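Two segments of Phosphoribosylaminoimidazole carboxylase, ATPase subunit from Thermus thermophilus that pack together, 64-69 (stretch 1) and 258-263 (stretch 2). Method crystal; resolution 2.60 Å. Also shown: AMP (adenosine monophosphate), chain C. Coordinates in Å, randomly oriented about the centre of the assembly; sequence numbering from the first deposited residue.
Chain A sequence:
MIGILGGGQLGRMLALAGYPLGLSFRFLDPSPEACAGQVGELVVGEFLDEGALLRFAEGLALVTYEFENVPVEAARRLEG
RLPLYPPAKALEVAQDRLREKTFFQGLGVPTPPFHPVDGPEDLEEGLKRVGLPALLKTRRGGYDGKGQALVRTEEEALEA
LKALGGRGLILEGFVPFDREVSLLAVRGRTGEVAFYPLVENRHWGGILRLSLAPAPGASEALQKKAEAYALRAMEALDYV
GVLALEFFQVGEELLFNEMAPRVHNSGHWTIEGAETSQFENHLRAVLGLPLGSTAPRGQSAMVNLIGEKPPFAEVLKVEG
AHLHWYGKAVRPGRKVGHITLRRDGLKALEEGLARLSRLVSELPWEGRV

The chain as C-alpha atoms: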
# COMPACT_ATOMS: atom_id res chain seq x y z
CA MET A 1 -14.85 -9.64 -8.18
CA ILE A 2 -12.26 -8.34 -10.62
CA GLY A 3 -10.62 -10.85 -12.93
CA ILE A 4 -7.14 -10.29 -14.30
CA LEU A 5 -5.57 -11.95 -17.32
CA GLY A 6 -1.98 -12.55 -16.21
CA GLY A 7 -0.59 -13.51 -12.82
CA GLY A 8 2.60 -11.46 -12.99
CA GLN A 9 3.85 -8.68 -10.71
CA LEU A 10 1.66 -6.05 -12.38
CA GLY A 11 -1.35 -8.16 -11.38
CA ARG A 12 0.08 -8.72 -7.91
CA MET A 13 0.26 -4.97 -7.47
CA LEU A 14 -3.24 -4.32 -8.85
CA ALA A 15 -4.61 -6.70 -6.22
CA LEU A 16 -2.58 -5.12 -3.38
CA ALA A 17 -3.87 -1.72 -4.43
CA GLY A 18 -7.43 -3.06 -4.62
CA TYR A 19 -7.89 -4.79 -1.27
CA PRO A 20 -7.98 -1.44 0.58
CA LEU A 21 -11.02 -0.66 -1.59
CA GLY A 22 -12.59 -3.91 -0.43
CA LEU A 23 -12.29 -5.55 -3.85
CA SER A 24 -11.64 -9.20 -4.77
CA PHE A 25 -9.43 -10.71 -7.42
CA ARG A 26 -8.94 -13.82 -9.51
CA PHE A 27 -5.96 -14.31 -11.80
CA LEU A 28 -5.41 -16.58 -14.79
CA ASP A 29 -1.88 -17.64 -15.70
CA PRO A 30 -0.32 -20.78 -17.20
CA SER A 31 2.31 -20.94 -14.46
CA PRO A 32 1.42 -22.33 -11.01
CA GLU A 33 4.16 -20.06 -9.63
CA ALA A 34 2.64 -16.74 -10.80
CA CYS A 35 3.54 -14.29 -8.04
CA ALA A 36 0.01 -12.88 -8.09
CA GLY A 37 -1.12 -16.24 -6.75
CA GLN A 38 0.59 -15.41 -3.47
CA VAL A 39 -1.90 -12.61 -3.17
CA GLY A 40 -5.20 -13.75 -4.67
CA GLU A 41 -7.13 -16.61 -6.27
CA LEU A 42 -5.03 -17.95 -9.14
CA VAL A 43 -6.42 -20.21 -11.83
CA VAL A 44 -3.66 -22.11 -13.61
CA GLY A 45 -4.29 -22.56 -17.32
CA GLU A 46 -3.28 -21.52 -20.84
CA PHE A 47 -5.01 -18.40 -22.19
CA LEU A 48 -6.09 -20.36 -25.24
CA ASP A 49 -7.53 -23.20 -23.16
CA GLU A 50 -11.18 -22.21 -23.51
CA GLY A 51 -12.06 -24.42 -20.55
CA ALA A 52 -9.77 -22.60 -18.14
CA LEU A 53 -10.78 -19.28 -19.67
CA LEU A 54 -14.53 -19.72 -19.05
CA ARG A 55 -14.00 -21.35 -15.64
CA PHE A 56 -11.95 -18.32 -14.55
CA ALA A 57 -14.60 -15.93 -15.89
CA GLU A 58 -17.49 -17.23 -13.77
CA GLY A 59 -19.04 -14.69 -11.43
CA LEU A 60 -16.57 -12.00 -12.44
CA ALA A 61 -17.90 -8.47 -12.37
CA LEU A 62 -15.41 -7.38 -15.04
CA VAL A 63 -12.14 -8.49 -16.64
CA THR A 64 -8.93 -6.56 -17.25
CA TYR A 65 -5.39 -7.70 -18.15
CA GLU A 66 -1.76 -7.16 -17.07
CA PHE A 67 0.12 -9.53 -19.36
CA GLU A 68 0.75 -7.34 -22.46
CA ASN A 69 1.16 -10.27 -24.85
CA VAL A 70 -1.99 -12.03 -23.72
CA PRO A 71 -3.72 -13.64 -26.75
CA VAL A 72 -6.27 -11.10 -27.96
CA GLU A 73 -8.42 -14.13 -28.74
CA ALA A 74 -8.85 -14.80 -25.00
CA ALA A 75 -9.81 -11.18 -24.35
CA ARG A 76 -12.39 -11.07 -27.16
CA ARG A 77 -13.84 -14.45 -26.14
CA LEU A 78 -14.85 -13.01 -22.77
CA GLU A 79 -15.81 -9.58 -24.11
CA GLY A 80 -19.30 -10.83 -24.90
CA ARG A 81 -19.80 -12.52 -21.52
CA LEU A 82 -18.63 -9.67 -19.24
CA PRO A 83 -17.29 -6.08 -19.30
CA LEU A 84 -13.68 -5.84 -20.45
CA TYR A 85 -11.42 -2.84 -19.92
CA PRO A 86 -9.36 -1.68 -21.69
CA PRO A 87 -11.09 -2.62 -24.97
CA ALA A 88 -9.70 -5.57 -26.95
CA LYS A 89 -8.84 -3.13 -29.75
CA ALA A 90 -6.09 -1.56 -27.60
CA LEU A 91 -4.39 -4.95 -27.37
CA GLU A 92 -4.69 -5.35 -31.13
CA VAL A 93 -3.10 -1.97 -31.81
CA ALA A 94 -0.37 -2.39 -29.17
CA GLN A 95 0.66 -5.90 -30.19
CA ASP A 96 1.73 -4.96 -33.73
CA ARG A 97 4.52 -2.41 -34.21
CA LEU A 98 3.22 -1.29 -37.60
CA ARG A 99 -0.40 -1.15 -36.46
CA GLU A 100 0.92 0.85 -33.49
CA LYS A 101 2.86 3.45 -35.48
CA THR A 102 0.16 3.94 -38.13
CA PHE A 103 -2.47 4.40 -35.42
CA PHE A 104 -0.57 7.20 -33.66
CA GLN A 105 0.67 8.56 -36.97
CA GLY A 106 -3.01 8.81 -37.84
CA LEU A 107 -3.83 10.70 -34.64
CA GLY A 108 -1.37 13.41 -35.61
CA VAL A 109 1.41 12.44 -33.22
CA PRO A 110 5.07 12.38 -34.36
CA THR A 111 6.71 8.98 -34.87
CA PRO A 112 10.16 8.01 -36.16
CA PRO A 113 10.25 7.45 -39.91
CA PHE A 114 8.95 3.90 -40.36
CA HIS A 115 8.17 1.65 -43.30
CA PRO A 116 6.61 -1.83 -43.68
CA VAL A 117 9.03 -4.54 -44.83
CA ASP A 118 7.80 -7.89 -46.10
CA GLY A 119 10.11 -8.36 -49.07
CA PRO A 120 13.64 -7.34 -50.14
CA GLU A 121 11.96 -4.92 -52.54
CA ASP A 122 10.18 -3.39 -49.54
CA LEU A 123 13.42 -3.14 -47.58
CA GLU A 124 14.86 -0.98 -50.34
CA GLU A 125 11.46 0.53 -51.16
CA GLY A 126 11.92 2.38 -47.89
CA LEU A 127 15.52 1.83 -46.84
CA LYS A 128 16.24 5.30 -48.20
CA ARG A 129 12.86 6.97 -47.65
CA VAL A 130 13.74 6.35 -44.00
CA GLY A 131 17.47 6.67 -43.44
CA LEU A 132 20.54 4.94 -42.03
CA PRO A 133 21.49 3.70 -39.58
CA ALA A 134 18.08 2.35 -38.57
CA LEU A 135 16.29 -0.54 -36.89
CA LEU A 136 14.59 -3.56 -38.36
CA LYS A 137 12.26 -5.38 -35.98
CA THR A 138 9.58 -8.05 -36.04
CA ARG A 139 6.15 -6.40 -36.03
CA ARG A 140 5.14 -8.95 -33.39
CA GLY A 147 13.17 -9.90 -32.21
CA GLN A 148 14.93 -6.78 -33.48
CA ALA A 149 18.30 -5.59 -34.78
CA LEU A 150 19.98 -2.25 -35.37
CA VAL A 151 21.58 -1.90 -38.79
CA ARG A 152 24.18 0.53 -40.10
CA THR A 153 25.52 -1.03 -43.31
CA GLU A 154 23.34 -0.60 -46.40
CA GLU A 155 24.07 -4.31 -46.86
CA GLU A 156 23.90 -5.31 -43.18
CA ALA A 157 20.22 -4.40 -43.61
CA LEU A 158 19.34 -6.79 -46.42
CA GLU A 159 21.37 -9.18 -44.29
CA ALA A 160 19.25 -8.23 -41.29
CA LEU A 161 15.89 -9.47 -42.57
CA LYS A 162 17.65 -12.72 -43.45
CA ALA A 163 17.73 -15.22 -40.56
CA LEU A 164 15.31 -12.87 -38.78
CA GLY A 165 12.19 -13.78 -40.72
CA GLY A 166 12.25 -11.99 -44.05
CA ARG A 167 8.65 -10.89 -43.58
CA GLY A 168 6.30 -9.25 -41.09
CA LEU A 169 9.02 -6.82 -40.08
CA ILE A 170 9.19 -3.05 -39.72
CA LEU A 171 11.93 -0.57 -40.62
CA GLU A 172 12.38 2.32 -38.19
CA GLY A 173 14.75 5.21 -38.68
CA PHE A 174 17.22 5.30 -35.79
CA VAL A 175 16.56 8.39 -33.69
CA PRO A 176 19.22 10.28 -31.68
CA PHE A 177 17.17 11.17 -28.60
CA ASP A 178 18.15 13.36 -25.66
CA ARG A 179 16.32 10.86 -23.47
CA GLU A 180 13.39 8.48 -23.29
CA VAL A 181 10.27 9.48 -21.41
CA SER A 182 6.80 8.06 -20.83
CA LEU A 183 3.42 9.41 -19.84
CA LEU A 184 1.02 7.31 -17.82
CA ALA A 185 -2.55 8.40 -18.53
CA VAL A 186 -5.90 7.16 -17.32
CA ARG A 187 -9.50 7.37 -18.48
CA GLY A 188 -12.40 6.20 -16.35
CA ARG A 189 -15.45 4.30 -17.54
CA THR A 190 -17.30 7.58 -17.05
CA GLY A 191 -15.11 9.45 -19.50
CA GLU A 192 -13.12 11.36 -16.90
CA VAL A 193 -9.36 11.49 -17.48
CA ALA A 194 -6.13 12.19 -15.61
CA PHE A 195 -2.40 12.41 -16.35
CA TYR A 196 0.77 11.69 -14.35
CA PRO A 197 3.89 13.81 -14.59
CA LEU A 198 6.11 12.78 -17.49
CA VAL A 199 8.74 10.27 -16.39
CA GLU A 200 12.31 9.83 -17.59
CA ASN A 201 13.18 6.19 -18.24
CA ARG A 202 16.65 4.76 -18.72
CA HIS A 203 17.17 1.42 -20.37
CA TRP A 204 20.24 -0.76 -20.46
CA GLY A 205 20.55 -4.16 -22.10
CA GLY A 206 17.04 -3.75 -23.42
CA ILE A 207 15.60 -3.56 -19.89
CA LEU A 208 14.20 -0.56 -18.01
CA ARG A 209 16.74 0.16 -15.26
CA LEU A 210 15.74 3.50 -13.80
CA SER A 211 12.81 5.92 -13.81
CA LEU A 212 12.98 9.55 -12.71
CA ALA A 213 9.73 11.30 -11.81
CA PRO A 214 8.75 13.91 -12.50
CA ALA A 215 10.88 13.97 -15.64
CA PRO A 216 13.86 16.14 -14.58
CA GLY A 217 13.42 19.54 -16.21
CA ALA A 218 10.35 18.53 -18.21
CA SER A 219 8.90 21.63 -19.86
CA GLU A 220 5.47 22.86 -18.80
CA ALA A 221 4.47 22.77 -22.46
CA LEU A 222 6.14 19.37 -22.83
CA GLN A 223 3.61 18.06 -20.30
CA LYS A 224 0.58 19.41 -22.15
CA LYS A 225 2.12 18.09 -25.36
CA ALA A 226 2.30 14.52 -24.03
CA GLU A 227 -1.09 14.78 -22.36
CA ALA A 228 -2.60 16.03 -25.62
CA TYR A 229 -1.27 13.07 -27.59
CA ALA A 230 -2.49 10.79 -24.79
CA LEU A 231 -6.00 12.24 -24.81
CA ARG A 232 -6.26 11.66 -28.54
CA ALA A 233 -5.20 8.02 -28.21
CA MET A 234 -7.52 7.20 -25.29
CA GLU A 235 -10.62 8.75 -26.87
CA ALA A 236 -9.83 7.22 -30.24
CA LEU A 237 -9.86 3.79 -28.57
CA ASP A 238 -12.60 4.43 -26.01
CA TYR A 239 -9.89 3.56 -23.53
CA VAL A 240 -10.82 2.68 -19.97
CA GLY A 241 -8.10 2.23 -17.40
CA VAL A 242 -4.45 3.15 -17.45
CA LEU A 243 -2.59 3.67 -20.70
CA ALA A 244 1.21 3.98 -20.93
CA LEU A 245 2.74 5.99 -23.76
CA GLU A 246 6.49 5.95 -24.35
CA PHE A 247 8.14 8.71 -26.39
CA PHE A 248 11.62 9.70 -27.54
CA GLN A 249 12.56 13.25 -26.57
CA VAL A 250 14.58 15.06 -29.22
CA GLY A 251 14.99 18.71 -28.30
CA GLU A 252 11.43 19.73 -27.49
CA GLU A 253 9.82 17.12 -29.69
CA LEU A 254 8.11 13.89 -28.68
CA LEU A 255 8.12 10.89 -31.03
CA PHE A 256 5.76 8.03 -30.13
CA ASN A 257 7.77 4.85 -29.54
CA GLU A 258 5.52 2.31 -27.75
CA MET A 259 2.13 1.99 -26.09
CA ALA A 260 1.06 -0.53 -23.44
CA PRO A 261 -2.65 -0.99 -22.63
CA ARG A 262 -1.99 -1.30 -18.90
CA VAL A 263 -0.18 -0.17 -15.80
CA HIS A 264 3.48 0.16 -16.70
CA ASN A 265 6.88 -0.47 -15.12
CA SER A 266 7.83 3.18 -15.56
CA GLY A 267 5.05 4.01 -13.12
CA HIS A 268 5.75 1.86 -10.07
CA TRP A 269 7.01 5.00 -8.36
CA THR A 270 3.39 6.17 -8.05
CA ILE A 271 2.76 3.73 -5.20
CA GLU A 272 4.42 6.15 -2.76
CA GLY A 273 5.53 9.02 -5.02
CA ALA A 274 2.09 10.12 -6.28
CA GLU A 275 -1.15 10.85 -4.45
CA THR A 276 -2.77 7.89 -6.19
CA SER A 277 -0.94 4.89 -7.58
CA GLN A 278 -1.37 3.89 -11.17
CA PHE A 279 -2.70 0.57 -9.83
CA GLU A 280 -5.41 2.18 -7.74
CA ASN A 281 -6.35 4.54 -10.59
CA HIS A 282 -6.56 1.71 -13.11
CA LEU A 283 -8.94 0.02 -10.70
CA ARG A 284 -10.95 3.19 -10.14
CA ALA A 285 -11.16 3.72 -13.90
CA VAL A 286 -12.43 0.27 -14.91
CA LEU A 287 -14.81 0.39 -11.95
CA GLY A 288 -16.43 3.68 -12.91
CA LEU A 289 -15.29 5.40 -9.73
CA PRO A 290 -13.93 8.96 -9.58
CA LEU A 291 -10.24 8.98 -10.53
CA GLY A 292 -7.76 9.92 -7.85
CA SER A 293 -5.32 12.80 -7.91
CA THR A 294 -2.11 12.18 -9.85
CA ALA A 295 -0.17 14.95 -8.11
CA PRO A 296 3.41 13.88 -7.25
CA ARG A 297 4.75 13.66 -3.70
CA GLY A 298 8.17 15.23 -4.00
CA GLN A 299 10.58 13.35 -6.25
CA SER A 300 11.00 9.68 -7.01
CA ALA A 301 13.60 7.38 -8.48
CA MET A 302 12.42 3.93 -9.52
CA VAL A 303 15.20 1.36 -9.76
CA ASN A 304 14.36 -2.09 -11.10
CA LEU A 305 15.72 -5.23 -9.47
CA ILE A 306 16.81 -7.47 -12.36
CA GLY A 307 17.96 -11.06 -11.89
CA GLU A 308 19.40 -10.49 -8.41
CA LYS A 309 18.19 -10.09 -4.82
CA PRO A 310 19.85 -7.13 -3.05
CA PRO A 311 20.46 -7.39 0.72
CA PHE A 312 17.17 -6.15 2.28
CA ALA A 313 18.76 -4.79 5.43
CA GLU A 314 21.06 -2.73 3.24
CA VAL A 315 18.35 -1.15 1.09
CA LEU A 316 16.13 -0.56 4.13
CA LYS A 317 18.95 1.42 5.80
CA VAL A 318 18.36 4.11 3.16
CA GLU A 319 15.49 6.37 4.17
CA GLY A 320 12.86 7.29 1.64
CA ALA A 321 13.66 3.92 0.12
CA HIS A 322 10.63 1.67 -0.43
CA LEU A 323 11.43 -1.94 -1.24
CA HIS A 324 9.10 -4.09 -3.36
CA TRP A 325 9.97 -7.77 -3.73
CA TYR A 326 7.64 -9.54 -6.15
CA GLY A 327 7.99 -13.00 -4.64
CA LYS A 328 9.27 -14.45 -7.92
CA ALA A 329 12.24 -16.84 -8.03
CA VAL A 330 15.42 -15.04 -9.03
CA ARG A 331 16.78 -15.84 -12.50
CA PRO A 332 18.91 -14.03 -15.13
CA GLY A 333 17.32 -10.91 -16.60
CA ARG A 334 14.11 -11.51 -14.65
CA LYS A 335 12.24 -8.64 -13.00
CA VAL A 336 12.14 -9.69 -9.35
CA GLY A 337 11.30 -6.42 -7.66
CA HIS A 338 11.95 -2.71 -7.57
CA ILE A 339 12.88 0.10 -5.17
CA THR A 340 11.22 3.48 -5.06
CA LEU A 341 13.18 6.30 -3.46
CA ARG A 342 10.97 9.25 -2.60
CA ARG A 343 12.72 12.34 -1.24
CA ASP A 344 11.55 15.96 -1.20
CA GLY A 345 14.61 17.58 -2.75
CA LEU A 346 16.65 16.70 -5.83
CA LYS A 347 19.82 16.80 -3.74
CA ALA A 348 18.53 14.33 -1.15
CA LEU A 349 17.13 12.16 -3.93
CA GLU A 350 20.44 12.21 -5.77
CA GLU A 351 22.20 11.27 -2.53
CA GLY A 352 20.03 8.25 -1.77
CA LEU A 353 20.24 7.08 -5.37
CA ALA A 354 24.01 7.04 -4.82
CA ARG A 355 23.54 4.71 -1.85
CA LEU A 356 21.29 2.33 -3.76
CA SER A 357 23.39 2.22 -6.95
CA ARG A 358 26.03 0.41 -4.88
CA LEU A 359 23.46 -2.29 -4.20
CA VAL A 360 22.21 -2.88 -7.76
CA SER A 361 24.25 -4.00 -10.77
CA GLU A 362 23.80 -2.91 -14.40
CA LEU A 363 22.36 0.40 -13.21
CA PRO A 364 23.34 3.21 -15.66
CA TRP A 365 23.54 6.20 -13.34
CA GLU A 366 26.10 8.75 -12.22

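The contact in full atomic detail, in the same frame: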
# COMPACT_ATOMS: atom_id res chain seq x y z
N THR A 64 -9.97 -7.45 -16.75
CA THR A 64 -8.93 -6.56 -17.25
C THR A 64 -7.68 -7.43 -17.43
O THR A 64 -7.71 -8.62 -17.10
CB THR A 64 -8.69 -5.39 -16.25
OG1 THR A 64 -7.74 -4.46 -16.80
CG2 THR A 64 -8.18 -5.93 -14.91
N TYR A 65 -6.59 -6.89 -17.95
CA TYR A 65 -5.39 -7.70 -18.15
C TYR A 65 -4.10 -6.97 -17.79
O TYR A 65 -4.05 -5.74 -17.82
CB TYR A 65 -5.32 -8.18 -19.60
CG TYR A 65 -5.76 -7.14 -20.60
CD1 TYR A 65 -7.11 -6.99 -20.93
CD2 TYR A 65 -4.84 -6.27 -21.18
CE1 TYR A 65 -7.53 -5.99 -21.81
CE2 TYR A 65 -5.25 -5.27 -22.06
CZ TYR A 65 -6.59 -5.13 -22.37
OH TYR A 65 -6.98 -4.13 -23.23
N GLU A 66 -3.06 -7.73 -17.44
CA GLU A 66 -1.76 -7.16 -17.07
C GLU A 66 -0.64 -7.70 -17.93
O GLU A 66 0.40 -7.07 -18.07
CB GLU A 66 -1.45 -7.42 -15.59
CG GLU A 66 -1.40 -8.90 -15.19
CD GLU A 66 0.03 -9.43 -15.00
OE1 GLU A 66 0.49 -10.24 -15.82
OE2 GLU A 66 0.68 -9.02 -14.01
N PHE A 67 -0.85 -8.88 -18.49
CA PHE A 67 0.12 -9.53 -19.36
C PHE A 67 -0.07 -8.90 -20.75
O PHE A 67 -1.04 -9.19 -21.43
CB PHE A 67 -0.19 -11.02 -19.38
CG PHE A 67 0.64 -11.82 -20.33
CD1 PHE A 67 0.20 -13.07 -20.75
CD2 PHE A 67 1.85 -11.34 -20.80
CE1 PHE A 67 0.96 -13.84 -21.62
CE2 PHE A 67 2.63 -12.11 -21.68
CZ PHE A 67 2.18 -13.36 -22.09
N GLU A 68 0.87 -8.05 -21.17
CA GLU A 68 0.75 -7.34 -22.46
C GLU A 68 0.67 -8.19 -23.73
O GLU A 68 0.16 -7.74 -24.75
CB GLU A 68 1.88 -6.32 -22.63
CG GLU A 68 1.52 -5.18 -23.59
CD GLU A 68 2.72 -4.32 -23.99
OE1 GLU A 68 3.64 -4.16 -23.15
OE2 GLU A 68 2.73 -3.80 -25.13
N ASN A 69 1.21 -9.41 -23.68
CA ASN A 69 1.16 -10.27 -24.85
C ASN A 69 0.07 -11.32 -24.75
O ASN A 69 0.09 -12.32 -25.48
CB ASN A 69 2.51 -10.95 -25.07
CG ASN A 69 3.44 -10.11 -25.89
OD1 ASN A 69 3.00 -9.21 -26.61
ND2 ASN A 69 4.74 -10.40 -25.82
N GLU A 258 6.34 3.47 -28.11
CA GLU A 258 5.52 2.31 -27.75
C GLU A 258 4.33 2.66 -26.87
O GLU A 258 4.34 3.66 -26.15
CB GLU A 258 6.34 1.28 -26.97
CG GLU A 258 7.18 0.34 -27.80
CD GLU A 258 7.85 -0.72 -26.95
OE1 GLU A 258 8.68 -0.36 -26.08
OE2 GLU A 258 7.55 -1.92 -27.15
N MET A 259 3.31 1.81 -26.93
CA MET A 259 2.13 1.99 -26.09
C MET A 259 1.84 0.64 -25.43
O MET A 259 2.05 -0.41 -26.03
CB MET A 259 0.93 2.47 -26.92
CG MET A 259 0.23 1.41 -27.76
SD MET A 259 -1.50 1.20 -27.25
CE MET A 259 -2.31 2.48 -28.18
N ALA A 260 1.39 0.68 -24.18
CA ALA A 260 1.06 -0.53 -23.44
C ALA A 260 -0.32 -0.30 -22.83
O ALA A 260 -0.52 0.65 -22.08
CB ALA A 260 2.10 -0.78 -22.34
N PRO A 261 -1.29 -1.15 -23.17
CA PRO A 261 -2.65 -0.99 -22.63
C PRO A 261 -2.75 -1.49 -21.20
O PRO A 261 -3.53 -2.40 -20.91
CB PRO A 261 -3.49 -1.82 -23.59
CG PRO A 261 -2.58 -2.97 -23.88
CD PRO A 261 -1.23 -2.31 -24.08
N ARG A 262 -2.00 -0.86 -20.29
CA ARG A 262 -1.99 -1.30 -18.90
C ARG A 262 -1.03 -0.51 -18.02
O ARG A 262 -0.27 0.34 -18.50
CB ARG A 262 -1.54 -2.76 -18.85
CG ARG A 262 -0.20 -2.95 -19.55
CD ARG A 262 0.38 -4.33 -19.34
NE ARG A 262 1.63 -4.52 -20.07
CZ ARG A 262 2.78 -3.90 -19.79
NH1 ARG A 262 2.87 -3.03 -18.79
NH2 ARG A 262 3.86 -4.18 -20.51
N VAL A 263 -1.08 -0.80 -16.73
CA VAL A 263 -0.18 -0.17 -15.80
C VAL A 263 1.18 -0.53 -16.35
O VAL A 263 1.35 -1.58 -16.97
CB VAL A 263 -0.35 -0.73 -14.39
CG1 VAL A 263 -1.62 -0.14 -13.78
CG2 VAL A 263 -0.41 -2.26 -14.43
P AMP C . 11.65 -2.10 -27.55
O1P AMP C . 10.87 -2.05 -26.29
O2P AMP C . 11.19 -0.90 -28.53
O3P AMP C . 11.39 -3.52 -28.28
O5' AMP C . 13.24 -1.97 -27.22
C5' AMP C . 13.47 -0.68 -26.61
C4' AMP C . 14.99 -0.41 -26.55
O4' AMP C . 15.56 -0.28 -27.89
C3' AMP C . 15.30 0.90 -25.80
O3' AMP C . 16.43 0.72 -24.94
C2' AMP C . 15.55 1.94 -26.89
O2' AMP C . 16.57 2.86 -26.51
C1' AMP C . 15.94 1.12 -28.15
N9 AMP C . 15.24 1.64 -29.35
C8 AMP C . 14.02 1.23 -29.83
N7 AMP C . 13.70 1.89 -30.90
C5 AMP C . 14.69 2.76 -31.19
C6 AMP C . 14.91 3.73 -32.22
N6 AMP C . 13.97 3.92 -33.21
N1 AMP C . 16.05 4.45 -32.19
C2 AMP C . 16.97 4.28 -31.23
N3 AMP C . 16.80 3.38 -30.26
C4 AMP C . 15.69 2.61 -30.20
O HOH W 1 -4.89 -3.19 -18.40

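Where two strands run out into loops, backbone carbonyls lose their regular partners, and side chains and solvent must settle the account. The packing of residues 64-69 against 258-263 in this carboxylase subunit is a compact example. The segments are almost two hundred residues apart in sequence and run in opposite directions, Glu66 lying nearest Arg262 and Glu68 nearest Ala260 by their CA atoms. No direct backbone hydrogen bond joins them. Instead, one water donates to both chains, 2.7 Å from Tyr65 O and 3.0 Å from Pro261 O, so that a single molecule satisfies two carbonyls that would otherwise face each other as acceptors.

Arg262 carries most of the polar chemistry. Its CB points toward the other stretch, and the extended chain (chi2 and chi3 both t) brings the guanidinium to the carboxylate of Glu68. Arg262 NH2 lies 2.6 Å from Glu68 OE1 in a salt bridge; its hydrogen bond is weak, with an angle of 118° at the hydrogen, so opposite charge matters more here than direction. Arg262 NH1 turns back to its own stretch and donates to Val263 O at 2.8 Å. Proximity alone does not make a bond, however: Arg262 NE is 3.5 Å from Glu66 O, but at a poor angle. Within the same turn, Arg262 N makes a weak hydrogen bond to Ala260 O at 2.8 Å.

Apolar surface fills the space beside these polar groups. The Tyr65 ring reaches Pro261, Tyr65 CE2 lying 4.0 Å from Pro261 CG, while its hydroxyl is hydrogen-bonded elsewhere in the structure. Glu68 also contributes its aliphatic portion, with Glu68 CG 4.0 Å from Pro261 CD. The Glu66 carboxylate leads away from the contact, and both its oxygens find partners elsewhere. Thus one side chain can combine charge pairing with hydrocarbon packing, while a water serves two of the backbone carbonyls, Tyr65 O and Pro261 O.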